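PDB 5FJZ: coatomer subunit delta, which forms part of coatomer, which probably coats vesicles for Golgi-to-ER transport, and here binds a tryptophan-based Dsl1 peptide through its mu-homology domain. Local coordinates for residues A[44-49]-A[97-102]; A[40-45]-A[104-109]. All blocks are in the same frame, centred on the assembly; numbering follows the deposited sequence.

From the N terminus, the chain runs through strand 33-46. This strand supplies 40-45 to contact 2; its last residues, 44-46, and the turn that follows, 47-49, go to contact 1. L44 and R45 serve both. The chain then leaves through strand 54-58, strand 72-73 and helix 79-85. It returns in the loop 97-102, where contact 1 closes the 47 residues between. Strand 104-113 follows at once, and contact 2 closes a slightly longer span that encloses the first. The two contacts are therefore concentric and do not cross. They touch where F97 and P98 pack on L104. Together they join strand 33-46 to its sheet neighbour 104-113 and to the loop leading into it.

Contact 1: A[44-49]-A[97-102]; sequences LRINDH and FPANDQ
L44 CD2 sits over the centre of the F97 ring in a CH-pi contact, 3.6 Å from the centroid. The two side chains cross at about a right angle. Next to it, I46 CD1 meets F97 CB at 3.7 Å, and I46 CG2 packs on A99 CB. The backbone follows: D101 N donates to I46 O at 2.8 Å. I46 N donates a hydrogen bond to a water, 2.8 Å away, which also lies close to P98 O and Q102 O. At the polar edge R45 makes a side-on salt bridge to D101. R45 NE hydrogen-bonds to D101 OD1 at 2.9 Å from above the carboxylate plane, and R45 NH2 to D101 OD2 at 3.0 Å on the syn side. The guanidinium and carboxylate planes are 44° apart. An alanine in place of R45 would probably leave D101 without its cationic mate and P10 O without the NH1 bond. N100 OD1 accepts from V167 N of the second subunit, and F97 packs on the bound peptide. Within the Dsl1-interacting region of the mu-homology domain, the contact joins the end of strand 33-46 to the irregular loop before strand 104-113. L44 also packs on strand 15-27, and I46 and F97 on strand 54-58.

Contact 2: A[40-45]-A[104-109]; sequences GVLELR and LGVLRW
L104 and L44 form an antiparallel hydrogen-bonded pair. L104 N donates to L44 O, and L44 N donates to L104 O, both at 2.8 Å. G105 stands opposite E43, whose carboxylate turns to K20 in a salt bridge, in a non-hydrogen-bonded pair. V106 is the extra residue of a beta bulge. Its N-H points almost straight down the carbonyl of L42, with V106 N 2.9 Å from L42 O. V106 CG2 lies between its own backbone N and carbonyl carbon, and presses on L42 CD2 at 3.3 Å. This is a tight carbon pair. L107 resumes the ladder: its carbonyl takes the N-H of L42, and its CB lies 4.0 Å from L42 CB. L42 shares its face of the sheet with L44, L104 and W109. R108 lies on the other face, beside V41 and pointing the same way, with R108 CG 4.1 Å from V41 CG2. W109 closes the segment with two backbone bonds to G40. Its CG sits between backbone N and carbonyl carbon (chi1 57°), and the indole lies across the backbone of G40. G40 CA makes a CH-pi contact over the face of the five-membered ring, 3.7 Å from its centroid. A CB on G40 would run into the indole. L42 CB meets the ring in plane at its edge, 3.9 Å from W109 CZ3, and NE1 of W109 hydrogen-bonds to E21. The arrangement is an antiparallel strand pair with a classic bulge, within the mu-homology domain. It also forms part of the peptide site: G105 hydrogen-bonds to the peptide's backbone and to an aromatic side chain, L104 and V106 each pack on an aromatic side chain of the peptide, and R108 makes a cation-pi contact with one.

Contact 1: A[44-49]-A[97-102]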
# COMPACT_ATOMS: atom_id res chain seq x y z
N LEU A 44 -22.22 -7.05 -9.31
CA LEU A 44 -23.56 -6.71 -9.75
C LEU A 44 -23.76 -5.20 -9.75
O LEU A 44 -23.43 -4.57 -8.75
CB LEU A 44 -24.55 -7.42 -8.75
CG LEU A 44 -26.03 -7.15 -8.93
CD1 LEU A 44 -26.45 -7.62 -10.30
CD2 LEU A 44 -26.81 -7.86 -7.82
N ARG A 45 -24.26 -4.65 -10.85
CA ARG A 45 -24.67 -3.27 -10.97
C ARG A 45 -26.17 -3.28 -11.30
O ARG A 45 -26.63 -3.93 -12.27
CB ARG A 45 -23.91 -2.54 -12.00
CG ARG A 45 -22.47 -2.14 -11.68
CD ARG A 45 -21.73 -1.64 -12.91
NE ARG A 45 -22.40 -0.52 -13.58
CZ ARG A 45 -22.04 0.00 -14.77
NH1 ARG A 45 -21.02 -0.49 -15.42
NH2 ARG A 45 -22.70 1.01 -15.31
N ILE A 46 -26.91 -2.53 -10.53
CA ILE A 46 -28.31 -2.31 -10.77
C ILE A 46 -28.67 -0.83 -10.82
O ILE A 46 -28.30 -0.07 -9.93
CB ILE A 46 -29.18 -3.01 -9.74
CG1 ILE A 46 -28.85 -4.51 -9.76
CG2 ILE A 46 -30.65 -2.83 -10.08
CD1 ILE A 46 -29.57 -5.31 -8.72
N ASN A 47 -29.35 -0.40 -11.88
CA ASN A 47 -29.65 1.01 -11.99
C ASN A 47 -31.12 1.29 -12.20
O ASN A 47 -31.48 2.43 -12.43
CB ASN A 47 -28.76 1.67 -13.03
CG ASN A 47 -29.12 1.30 -14.44
OD1 ASN A 47 -30.10 0.56 -14.73
ND2 ASN A 47 -28.40 1.90 -15.33
N ASP A 48 -31.95 0.26 -12.01
CA ASP A 48 -33.44 0.38 -12.10
C ASP A 48 -34.03 -0.23 -10.86
O ASP A 48 -33.89 -1.43 -10.61
CB ASP A 48 -33.89 -0.31 -13.38
CG ASP A 48 -35.43 -0.34 -13.57
OD1 ASP A 48 -36.24 0.03 -12.66
OD2 ASP A 48 -35.81 -0.76 -14.69
N HIS A 49 -34.67 0.59 -10.06
CA HIS A 49 -35.23 0.16 -8.80
C HIS A 49 -36.19 -1.06 -8.91
O HIS A 49 -36.32 -1.85 -8.02
CB HIS A 49 -35.93 1.37 -8.11
CG HIS A 49 -36.06 2.64 -8.94
ND1 HIS A 49 -34.98 3.36 -9.44
CD2 HIS A 49 -37.17 3.35 -9.27
CE1 HIS A 49 -35.43 4.44 -10.05
NE2 HIS A 49 -36.75 4.46 -9.97
N PHE A 97 -31.18 -4.99 -3.37
CA PHE A 97 -29.84 -4.54 -3.71
C PHE A 97 -29.81 -3.05 -3.92
O PHE A 97 -30.70 -2.48 -4.57
CB PHE A 97 -29.34 -5.22 -5.00
CG PHE A 97 -28.94 -6.65 -4.81
CD1 PHE A 97 -27.80 -6.96 -4.14
CD2 PHE A 97 -29.70 -7.66 -5.32
CE1 PHE A 97 -27.40 -8.27 -3.94
CE2 PHE A 97 -29.32 -8.96 -5.15
CZ PHE A 97 -28.15 -9.27 -4.52
N PRO A 98 -28.80 -2.38 -3.42
CA PRO A 98 -28.64 -1.02 -3.90
C PRO A 98 -28.75 -0.87 -5.42
O PRO A 98 -28.09 -1.58 -6.16
CB PRO A 98 -27.20 -0.64 -3.40
CG PRO A 98 -26.99 -1.51 -2.27
CD PRO A 98 -27.67 -2.80 -2.60
N ALA A 99 -29.53 0.11 -5.85
CA ALA A 99 -29.91 0.30 -7.21
C ALA A 99 -29.55 1.66 -7.74
O ALA A 99 -30.22 2.16 -8.63
CB ALA A 99 -31.42 0.00 -7.36
N ASN A 100 -28.43 2.22 -7.29
CA ASN A 100 -27.83 3.40 -7.91
C ASN A 100 -26.50 3.12 -8.64
O ASN A 100 -25.54 3.91 -8.56
CB ASN A 100 -27.68 4.50 -6.88
CG ASN A 100 -29.02 5.05 -6.38
OD1 ASN A 100 -29.73 5.71 -7.08
ND2 ASN A 100 -29.34 4.76 -5.15
N ASP A 101 -26.53 2.07 -9.47
CA ASP A 101 -25.49 1.67 -10.35
C ASP A 101 -24.12 1.51 -9.67
O ASP A 101 -23.12 1.72 -10.27
CB ASP A 101 -25.37 2.60 -11.52
CG ASP A 101 -25.02 1.87 -12.83
OD1 ASP A 101 -24.98 0.65 -12.85
OD2 ASP A 101 -24.76 2.56 -13.83
N GLN A 102 -24.12 1.12 -8.42
CA GLN A 102 -22.87 0.82 -7.68
C GLN A 102 -22.42 -0.57 -7.95
O GLN A 102 -23.26 -1.52 -8.07
CB GLN A 102 -23.03 0.94 -6.16
CG GLN A 102 -23.69 2.23 -5.71
CD GLN A 102 -25.18 2.10 -5.42
OE1 GLN A 102 -25.92 1.35 -6.08
NE2 GLN A 102 -25.64 2.88 -4.46
O HOH W 1 -25.96 -1.39 -8.11

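Contact 2: A[40-45]-A[104-109]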
# COMPACT_ATOMS: atom_id res chain seq x y z
N GLY A 40 -10.95 -14.20 -8.56
CA GLY A 40 -12.14 -13.73 -9.31
C GLY A 40 -13.14 -13.02 -8.46
O GLY A 40 -13.18 -13.27 -7.28
N VAL A 41 -13.97 -12.22 -9.09
CA VAL A 41 -15.09 -11.59 -8.42
C VAL A 41 -16.25 -11.54 -9.34
O VAL A 41 -16.10 -11.29 -10.58
CB VAL A 41 -14.67 -10.16 -7.87
CG1 VAL A 41 -14.42 -9.16 -8.98
CG2 VAL A 41 -15.79 -9.53 -7.06
N LEU A 42 -17.46 -11.66 -8.78
CA LEU A 42 -18.68 -11.44 -9.46
C LEU A 42 -19.30 -10.14 -8.92
O LEU A 42 -19.57 -10.04 -7.75
CB LEU A 42 -19.57 -12.64 -9.16
CG LEU A 42 -20.71 -12.54 -10.14
CD1 LEU A 42 -21.25 -13.84 -10.61
CD2 LEU A 42 -21.81 -11.79 -9.49
N GLU A 43 -19.44 -9.14 -9.78
CA GLU A 43 -19.96 -7.84 -9.43
C GLU A 43 -21.33 -7.65 -10.07
O GLU A 43 -21.57 -8.03 -11.24
CB GLU A 43 -19.05 -6.74 -9.94
CG GLU A 43 -17.74 -6.67 -9.19
CD GLU A 43 -16.82 -5.57 -9.70
OE1 GLU A 43 -17.14 -4.89 -10.69
OE2 GLU A 43 -15.75 -5.40 -9.10
N LEU A 44 -22.22 -7.05 -9.31
CA LEU A 44 -23.56 -6.71 -9.75
C LEU A 44 -23.76 -5.20 -9.75
O LEU A 44 -23.43 -4.57 -8.75
CB LEU A 44 -24.55 -7.42 -8.75
CG LEU A 44 -26.03 -7.15 -8.93
CD1 LEU A 44 -26.45 -7.62 -10.30
CD2 LEU A 44 -26.81 -7.86 -7.82
N ARG A 45 -24.26 -4.65 -10.85
CA ARG A 45 -24.67 -3.27 -10.97
C ARG A 45 -26.17 -3.28 -11.30
O ARG A 45 -26.63 -3.93 -12.27
CB ARG A 45 -23.91 -2.54 -12.00
CG ARG A 45 -22.47 -2.14 -11.68
CD ARG A 45 -21.73 -1.64 -12.91
NE ARG A 45 -22.40 -0.52 -13.58
CZ ARG A 45 -22.04 0.00 -14.77
NH1 ARG A 45 -21.02 -0.49 -15.42
NH2 ARG A 45 -22.70 1.01 -15.31
N LEU A 104 -21.38 -3.89 -6.96
CA LEU A 104 -21.56 -4.66 -5.75
C LEU A 104 -20.87 -6.01 -5.90
O LEU A 104 -21.30 -6.85 -6.71
CB LEU A 104 -23.02 -4.86 -5.45
CG LEU A 104 -23.90 -3.66 -5.48
CD1 LEU A 104 -25.36 -4.09 -5.34
CD2 LEU A 104 -23.56 -2.63 -4.40
N GLY A 105 -19.74 -6.20 -5.19
CA GLY A 105 -19.00 -7.48 -5.16
C GLY A 105 -19.78 -8.50 -4.34
O GLY A 105 -20.10 -8.24 -3.15
N VAL A 106 -20.25 -9.55 -4.97
CA VAL A 106 -21.17 -10.47 -4.25
C VAL A 106 -20.52 -11.80 -3.96
O VAL A 106 -20.94 -12.54 -3.09
CB VAL A 106 -22.56 -10.63 -4.92
CG1 VAL A 106 -23.37 -9.31 -4.88
CG2 VAL A 106 -22.51 -11.23 -6.30
N LEU A 107 -19.55 -12.15 -4.78
CA LEU A 107 -18.91 -13.43 -4.69
C LEU A 107 -17.48 -13.29 -5.16
O LEU A 107 -17.21 -12.58 -6.16
CB LEU A 107 -19.70 -14.46 -5.56
CG LEU A 107 -19.10 -15.86 -5.61
CD1 LEU A 107 -19.37 -16.58 -4.29
CD2 LEU A 107 -19.79 -16.64 -6.75
N ARG A 108 -16.58 -13.96 -4.50
CA ARG A 108 -15.16 -13.99 -4.84
C ARG A 108 -14.62 -15.42 -4.75
O ARG A 108 -15.20 -16.29 -4.07
CB ARG A 108 -14.36 -13.22 -3.76
CG ARG A 108 -14.44 -11.74 -3.94
CD ARG A 108 -13.81 -11.10 -2.71
NE ARG A 108 -13.53 -9.68 -2.96
CZ ARG A 108 -13.17 -8.83 -2.00
NH1 ARG A 108 -13.07 -9.24 -0.72
NH2 ARG A 108 -12.93 -7.57 -2.31
N TRP A 109 -13.54 -15.67 -5.47
CA TRP A 109 -12.90 -16.96 -5.54
C TRP A 109 -11.43 -16.76 -5.74
O TRP A 109 -11.00 -15.74 -6.21
CB TRP A 109 -13.59 -17.88 -6.58
CG TRP A 109 -13.67 -17.38 -7.98
CD1 TRP A 109 -12.83 -17.72 -9.02
CD2 TRP A 109 -14.67 -16.52 -8.51
NE1 TRP A 109 -13.28 -17.04 -10.19
CE2 TRP A 109 -14.43 -16.37 -9.90
CE3 TRP A 109 -15.86 -15.97 -7.99
CZ2 TRP A 109 -15.17 -15.55 -10.65
CZ3 TRP A 109 -16.59 -15.18 -8.77
CH2 TRP A 109 -16.27 -14.96 -10.06